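Long-range contacts in 2-oxoglutarate carboxylase small subunit (Hydrogenobacter thermophilus, PDB 7KCT), which belongs to the biotin carboxylase family of ATP-grasp proteins and holds ADP, a bicarbonate ion and magnesium in this model: residues 310-314 / 336-342; 411-416 / 430-435. All coordinates share one frame; numbering follows the deposited sequence.

Interaction 1. Residues 310-314 / 336-342; sequences MITGV and IRFNGYS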
loop_
_atom_site.group_PDB
_atom_site.type_symbol
_atom_site.label_atom_id
_atom_site.label_comp_id
_atom_site.label_asym_id
_atom_site.label_seq_id
_atom_site.Cartn_x
_atom_site.Cartn_y
_atom_site.Cartn_z
ATOM N N MET A 310 -6.490 2.361 -8.472
ATOM C CA MET A 310 -7.016 2.449 -7.112
ATOM C C MET A 310 -8.520 2.764 -7.076
ATOM O O MET A 310 -9.191 2.385 -6.130
ATOM C CB MET A 310 -6.267 3.504 -6.305
ATOM C CG MET A 310 -4.748 3.353 -6.382
ATOM S SD MET A 310 -4.202 1.949 -5.417
ATOM C CE MET A 310 -4.176 2.839 -3.862
ATOM N N ILE A 311 -9.056 3.526 -8.034
ATOM C CA ILE A 311 -10.467 3.869 -7.961
ATOM C C ILE A 311 -11.357 2.861 -8.674
ATOM O O ILE A 311 -12.572 2.817 -8.396
ATOM C CB ILE A 311 -10.756 5.281 -8.512
ATOM C CG1 ILE A 311 -10.434 5.397 -10.010
ATOM C CG2 ILE A 311 -10.000 6.366 -7.694
ATOM C CD1 ILE A 311 -10.876 6.774 -10.614
ATOM N N THR A 312 -10.809 2.090 -9.614
ATOM C CA THR A 312 -11.588 1.088 -10.346
ATOM C C THR A 312 -11.402 -0.330 -9.853
ATOM O O THR A 312 -12.265 -1.176 -10.116
ATOM C CB THR A 312 -11.250 1.066 -11.841
ATOM O OG1 THR A 312 -9.885 0.641 -12.065
ATOM C CG2 THR A 312 -11.466 2.439 -12.484
ATOM N N GLY A 313 -10.262 -0.628 -9.223
ATOM C CA GLY A 313 -9.878 -1.980 -8.872
ATOM C C GLY A 313 -9.334 -2.824 -10.016
ATOM O O GLY A 313 -9.106 -4.019 -9.825
ATOM N N VAL A 314 -9.068 -2.249 -11.177
ATOM C CA VAL A 314 -8.585 -3.002 -12.327
ATOM C C VAL A 314 -7.051 -2.946 -12.361
ATOM O O VAL A 314 -6.467 -1.869 -12.443
ATOM C CB VAL A 314 -9.202 -2.457 -13.628
ATOM C CG1 VAL A 314 -8.608 -3.091 -14.843
ATOM C CG2 VAL A 314 -10.707 -2.680 -13.612
ATOM N N ILE A 336 -17.538 -1.147 -14.569
ATOM C CA ILE A 336 -16.471 -0.227 -14.179
ATOM C C ILE A 336 -17.052 0.857 -13.277
ATOM O O ILE A 336 -17.777 1.741 -13.744
ATOM C CB ILE A 336 -15.780 0.391 -15.397
ATOM C CG1 ILE A 336 -15.226 -0.715 -16.318
ATOM C CG2 ILE A 336 -14.696 1.417 -14.956
ATOM C CD1 ILE A 336 -14.671 -1.961 -15.579
ATOM N N ARG A 337 -16.730 0.781 -11.983
ATOM C CA ARG A 337 -17.101 1.768 -10.975
ATOM C C ARG A 337 -15.920 2.673 -10.625
ATOM O O ARG A 337 -14.754 2.291 -10.737
ATOM C CB ARG A 337 -17.586 1.078 -9.704
ATOM C CG ARG A 337 -18.720 0.050 -9.881
ATOM C CD ARG A 337 -20.090 0.637 -9.613
ATOM N NE ARG A 337 -21.153 -0.339 -9.853
ATOM C CZ ARG A 337 -21.700 -0.562 -11.045
ATOM N NH1 ARG A 337 -21.284 0.125 -12.100
ATOM N NH2 ARG A 337 -22.660 -1.470 -11.191
ATOM N N PHE A 338 -16.237 3.869 -10.150
ATOM C CA PHE A 338 -15.238 4.869 -9.811
ATOM C C PHE A 338 -15.442 5.199 -8.339
ATOM O O PHE A 338 -16.251 6.061 -7.983
ATOM C CB PHE A 338 -15.383 6.039 -10.700
ATOM C CG PHE A 338 -15.277 5.701 -12.174
ATOM C CD1 PHE A 338 -14.044 5.432 -12.745
ATOM C CD2 PHE A 338 -16.417 5.671 -12.987
ATOM C CE1 PHE A 338 -13.934 5.148 -14.099
ATOM C CE2 PHE A 338 -16.319 5.402 -14.353
ATOM C CZ PHE A 338 -15.076 5.121 -14.904
ATOM N N ASN A 339 -14.702 4.489 -7.485
ATOM C CA ASN A 339 -14.876 4.521 -6.038
ATOM C C ASN A 339 -13.819 5.439 -5.446
ATOM O O ASN A 339 -12.631 5.107 -5.462
ATOM C CB ASN A 339 -14.770 3.092 -5.497
ATOM C CG ASN A 339 -14.889 3.008 -3.982
ATOM O OD1 ASN A 339 -15.605 3.769 -3.361
ATOM N ND2 ASN A 339 -14.220 2.022 -3.396
ATOM N N GLY A 340 -14.250 6.603 -4.950
ATOM C CA GLY A 340 -13.365 7.464 -4.198
ATOM C C GLY A 340 -12.373 8.224 -5.055
ATOM O O GLY A 340 -12.572 8.494 -6.237
ATOM N N TYR A 341 -11.268 8.592 -4.411
ATOM C CA TYR A 341 -10.297 9.496 -4.991
ATOM C C TYR A 341 -8.891 8.997 -4.697
ATOM O O TYR A 341 -8.632 8.517 -3.601
ATOM C CB TYR A 341 -10.455 10.905 -4.400
ATOM C CG TYR A 341 -11.711 11.607 -4.803
ATOM C CD1 TYR A 341 -12.871 11.463 -4.066
ATOM C CD2 TYR A 341 -11.745 12.399 -5.940
ATOM C CE1 TYR A 341 -14.037 12.102 -4.448
ATOM C CE2 TYR A 341 -12.913 13.033 -6.337
ATOM C CZ TYR A 341 -14.054 12.872 -5.596
ATOM O OH TYR A 341 -15.213 13.504 -5.984
ATOM N N SER A 342 -7.994 9.176 -5.660
ATOM C CA SER A 342 -6.619 8.738 -5.584
ATOM C C SER A 342 -5.730 9.825 -6.145
ATOM O O SER A 342 -6.080 10.488 -7.123
ATOM C CB SER A 342 -6.462 7.404 -6.333
ATOM O OG SER A 342 -5.102 7.009 -6.405
HETATM O O HOH W 1 -11.898 0.686 -5.217
HETATM O O HOH W 2 -14.676 -0.986 -11.040
#
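Ile336 meets the end of helix 305-312 through its branches: CG2 lies 4.2 Å from Thr312 CG2, and CD1 packs more loosely on Val314. It also packs on Ile230 and Leu232 of strand 229-236. At Arg337 the backbone takes over. The N-H gives to a water that in turn donates to Thr312 O, while Arg337 O receives the CA-H of Thr312, CA to O 3.4 Å. That oxygen also faces another acceptor, Ile311 O, at 3.2 Å; each has a donor of its own, Ile311 O that of Asn339. Phe338 comes next. Ile311 CD1 reaches the edge of its ring, near the ring plane and 4.0 Å from Phe338 CD1, and Thr312 CG2 approaches obliquely. With chi1 at 65°, Thr312 turns OG1 back to its own helix, where it bonds Thr308 O and accepts from Val314 N in an ST turn, leaving the methyl CG2 beside the Phe338 ring. Asn339 N then donates to Ile311 O over 2.9 Å, almost straight at 174° and tilted 18° from the carbonyl plane. Its amide ND2 reaches Met310 O through a second water, weakly bound at that end, and the backbone O of Asn339 accepts from Trp400 NE1. Gly340 O touches Ile311 CG2 at 3.6 Å, and the same methyl sits on Ser342 CB. Ser342 OG, bonded to Val399 O, lies 3.7 Å from Met310 CG. This is a helix C-terminus, followed by positive-phi Gly313, whose last carbonyls are met directly (Ile311) or through water (Thr312, weakly Met310) by an extended segment running into strand 341-351 of the antiparallel sheet.

Interaction 2. Residues 411-416 / 430-435; sequences MRSALE and LINIMK
Leu415 packs on Ile431 across this helix pair, Leu415 CB lying 3.7 Å from Ile431 CG1. Further out along its side chain, Leu415 CD1 presses on Leu430 CB at 3.7 Å, the two leucines crossing at about a right angle, and it also touches Met434 CG. Met434 bends at chi2 (-55°), and its sulfur ends up beside Met411, SD to CG 3.7 Å. Arg412 CB packs on Met434 CB at 3.7 Å. Towards the surface the aliphatic stems of charged residues take part: Arg412 CD against Lys435 CG at 3.8 Å, and Glu416 CG against Ile431 CD1 at 3.9 Å. Glu416 runs on extended (chi2 166°), which brings OE2 within 4.0 Å of Lys435 NZ, opposite charges just beyond a salt bridge. The short helical segments run nearly antiparallel, at 157°, with axes 9.0 Å apart. Behind the buried side, Met411, Leu430 and Met434 all lean on Cys345 of strand 341-351, and Leu415 on Leu397. On the outer side the second subunit takes over: its Lys31 forms a salt bridge with Glu416 OE1 and accepts from Arg412 NH2 through its backbone oxygen, while Arg412 NH1 pairs with Asp409. The chemistry thus divides in two: apolar packing joins the helices to each other and to the sheet, whereas the strong polar bonds of Arg412 and Glu416 are spent within their own helix and on the dimer partner.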
loop_
_atom_site.group_PDB
_atom_site.type_symbol
_atom_site.label_atom_id
_atom_site.label_comp_id
_atom_site.label_asym_id
_atom_site.label_seq_id
_atom_site.Cartn_x
_atom_site.Cartn_y
_atom_site.Cartn_z
ATOM N N MET A 411 -2.150 12.126 1.579
ATOM C CA MET A 411 -0.926 12.323 0.801
ATOM C C MET A 411 0.049 13.276 1.500
ATOM O O MET A 411 1.265 13.033 1.512
ATOM C CB MET A 411 -1.276 12.856 -0.603
ATOM C CG MET A 411 -0.066 13.215 -1.443
ATOM S SD MET A 411 1.000 11.815 -1.934
ATOM C CE MET A 411 0.009 11.081 -3.210
ATOM N N ARG A 412 -0.437 14.413 1.991
ATOM C CA ARG A 412 0.416 15.290 2.794
ATOM C C ARG A 412 1.141 14.506 3.903
ATOM O O ARG A 412 2.338 14.664 4.111
ATOM C CB ARG A 412 -0.427 16.388 3.422
ATOM C CG ARG A 412 0.368 17.471 4.207
ATOM C CD ARG A 412 -0.507 18.283 5.185
ATOM N NE ARG A 412 -1.174 17.448 6.212
ATOM C CZ ARG A 412 -2.493 17.270 6.305
ATOM N NH1 ARG A 412 -3.309 17.850 5.441
ATOM N NH2 ARG A 412 -3.022 16.521 7.274
ATOM N N SER A 413 0.416 13.669 4.628
ATOM C CA SER A 413 0.981 12.940 5.762
ATOM C C SER A 413 1.971 11.866 5.333
ATOM O O SER A 413 2.924 11.570 6.061
ATOM C CB SER A 413 -0.132 12.287 6.582
ATOM O OG SER A 413 -0.939 13.271 7.160
ATOM N N ALA A 414 1.692 11.194 4.224
ATOM C CA ALA A 414 2.632 10.231 3.674
ATOM C C ALA A 414 3.917 10.932 3.252
ATOM O O ALA A 414 5.017 10.517 3.638
ATOM C CB ALA A 414 1.993 9.492 2.497
ATOM N N LEU A 415 3.788 12.059 2.554
ATOM C CA LEU A 415 4.956 12.804 2.081
ATOM C C LEU A 415 5.820 13.318 3.237
ATOM O O LEU A 415 7.064 13.333 3.162
ATOM C CB LEU A 415 4.477 13.984 1.244
ATOM C CG LEU A 415 3.930 13.780 -0.157
ATOM C CD1 LEU A 415 3.212 15.032 -0.640
ATOM C CD2 LEU A 415 5.079 13.396 -1.099
ATOM N N GLU A 416 5.182 13.804 4.282
ATOM C CA GLU A 416 5.915 14.311 5.444
ATOM C C GLU A 416 6.705 13.214 6.132
ATOM O O GLU A 416 7.652 13.513 6.858
ATOM C CB GLU A 416 4.925 14.964 6.394
ATOM C CG GLU A 416 4.525 16.387 5.998
ATOM C CD GLU A 416 3.285 16.847 6.771
ATOM O OE1 GLU A 416 2.633 16.010 7.421
ATOM O OE2 GLU A 416 2.912 18.026 6.674
ATOM N N LEU A 430 6.082 19.083 -2.956
ATOM C CA LEU A 430 4.816 18.370 -2.988
ATOM C C LEU A 430 4.032 18.560 -1.697
ATOM O O LEU A 430 2.784 18.632 -1.713
ATOM C CB LEU A 430 5.078 16.891 -3.271
ATOM C CG LEU A 430 5.720 16.618 -4.641
ATOM C CD1 LEU A 430 6.267 15.212 -4.705
ATOM C CD2 LEU A 430 4.699 16.855 -5.777
ATOM N N ILE A 431 4.730 18.616 -0.563
ATOM C CA ILE A 431 4.043 18.849 0.707
ATOM C C ILE A 431 3.299 20.178 0.662
ATOM O O ILE A 431 2.147 20.293 1.118
ATOM C CB ILE A 431 5.053 18.800 1.873
ATOM C CG1 ILE A 431 5.557 17.367 2.097
ATOM C CG2 ILE A 431 4.441 19.353 3.137
ATOM C CD1 ILE A 431 6.823 17.272 2.965
ATOM N N ASN A 432 3.949 21.205 0.110
ATOM C CA ASN A 432 3.331 22.536 0.079
ATOM C C ASN A 432 2.115 22.569 -0.841
ATOM O O ASN A 432 1.164 23.310 -0.590
ATOM C CB ASN A 432 4.357 23.590 -0.355
ATOM C CG ASN A 432 5.313 23.995 0.764
ATOM O OD1 ASN A 432 5.037 23.779 1.926
ATOM N ND2 ASN A 432 6.426 24.583 0.407
ATOM N N ILE A 433 2.156 21.835 -1.957
ATOM C CA ILE A 433 0.975 21.727 -2.811
ATOM C C ILE A 433 -0.193 21.138 -2.033
ATOM O O ILE A 433 -1.318 21.663 -2.062
ATOM C CB ILE A 433 1.316 20.906 -4.072
ATOM C CG1 ILE A 433 2.440 21.592 -4.864
ATOM C CG2 ILE A 433 0.082 20.713 -4.904
ATOM C CD1 ILE A 433 2.933 20.832 -6.104
ATOM N N MET A 434 0.061 20.062 -1.285
ATOM C CA MET A 434 -1.009 19.445 -0.521
ATOM C C MET A 434 -1.562 20.392 0.546
ATOM O O MET A 434 -2.734 20.295 0.908
ATOM C CB MET A 434 -0.515 18.158 0.149
ATOM C CG MET A 434 -0.057 17.050 -0.813
ATOM S SD MET A 434 -1.353 16.633 -2.021
ATOM C CE MET A 434 -0.508 16.773 -3.584
ATOM N N LYS A 435 -0.750 21.324 1.043
ATOM C CA LYS A 435 -1.227 22.311 2.014
ATOM C C LYS A 435 -1.859 23.549 1.371
ATOM O O LYS A 435 -2.380 24.422 2.079
ATOM C CB LYS A 435 -0.053 22.755 2.895
ATOM C CG LYS A 435 0.493 21.719 3.838
ATOM C CD LYS A 435 1.802 22.286 4.426
ATOM C CE LYS A 435 2.293 21.452 5.573
ATOM N NZ LYS A 435 3.628 21.920 6.038
#

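Overall arrangement
Both contacts lie against the same antiparallel sheet: 336-342 enters strand 341-351 in interaction 1, and the helices of interaction 2 pack on that strand and on 393-401 further along. They follow one another in the chain, with centres about 22 Å apart and nearest atoms about 7 Å apart. Each is partly buried, but in its own way. Interaction 1 joins a helix end to an extended segment and leans on backbone polar groups and two bridging waters. Interaction 2 joins two helices mainly through side chains, apolar inside and charged at the rim, and the second subunit reaches it, through Lys31.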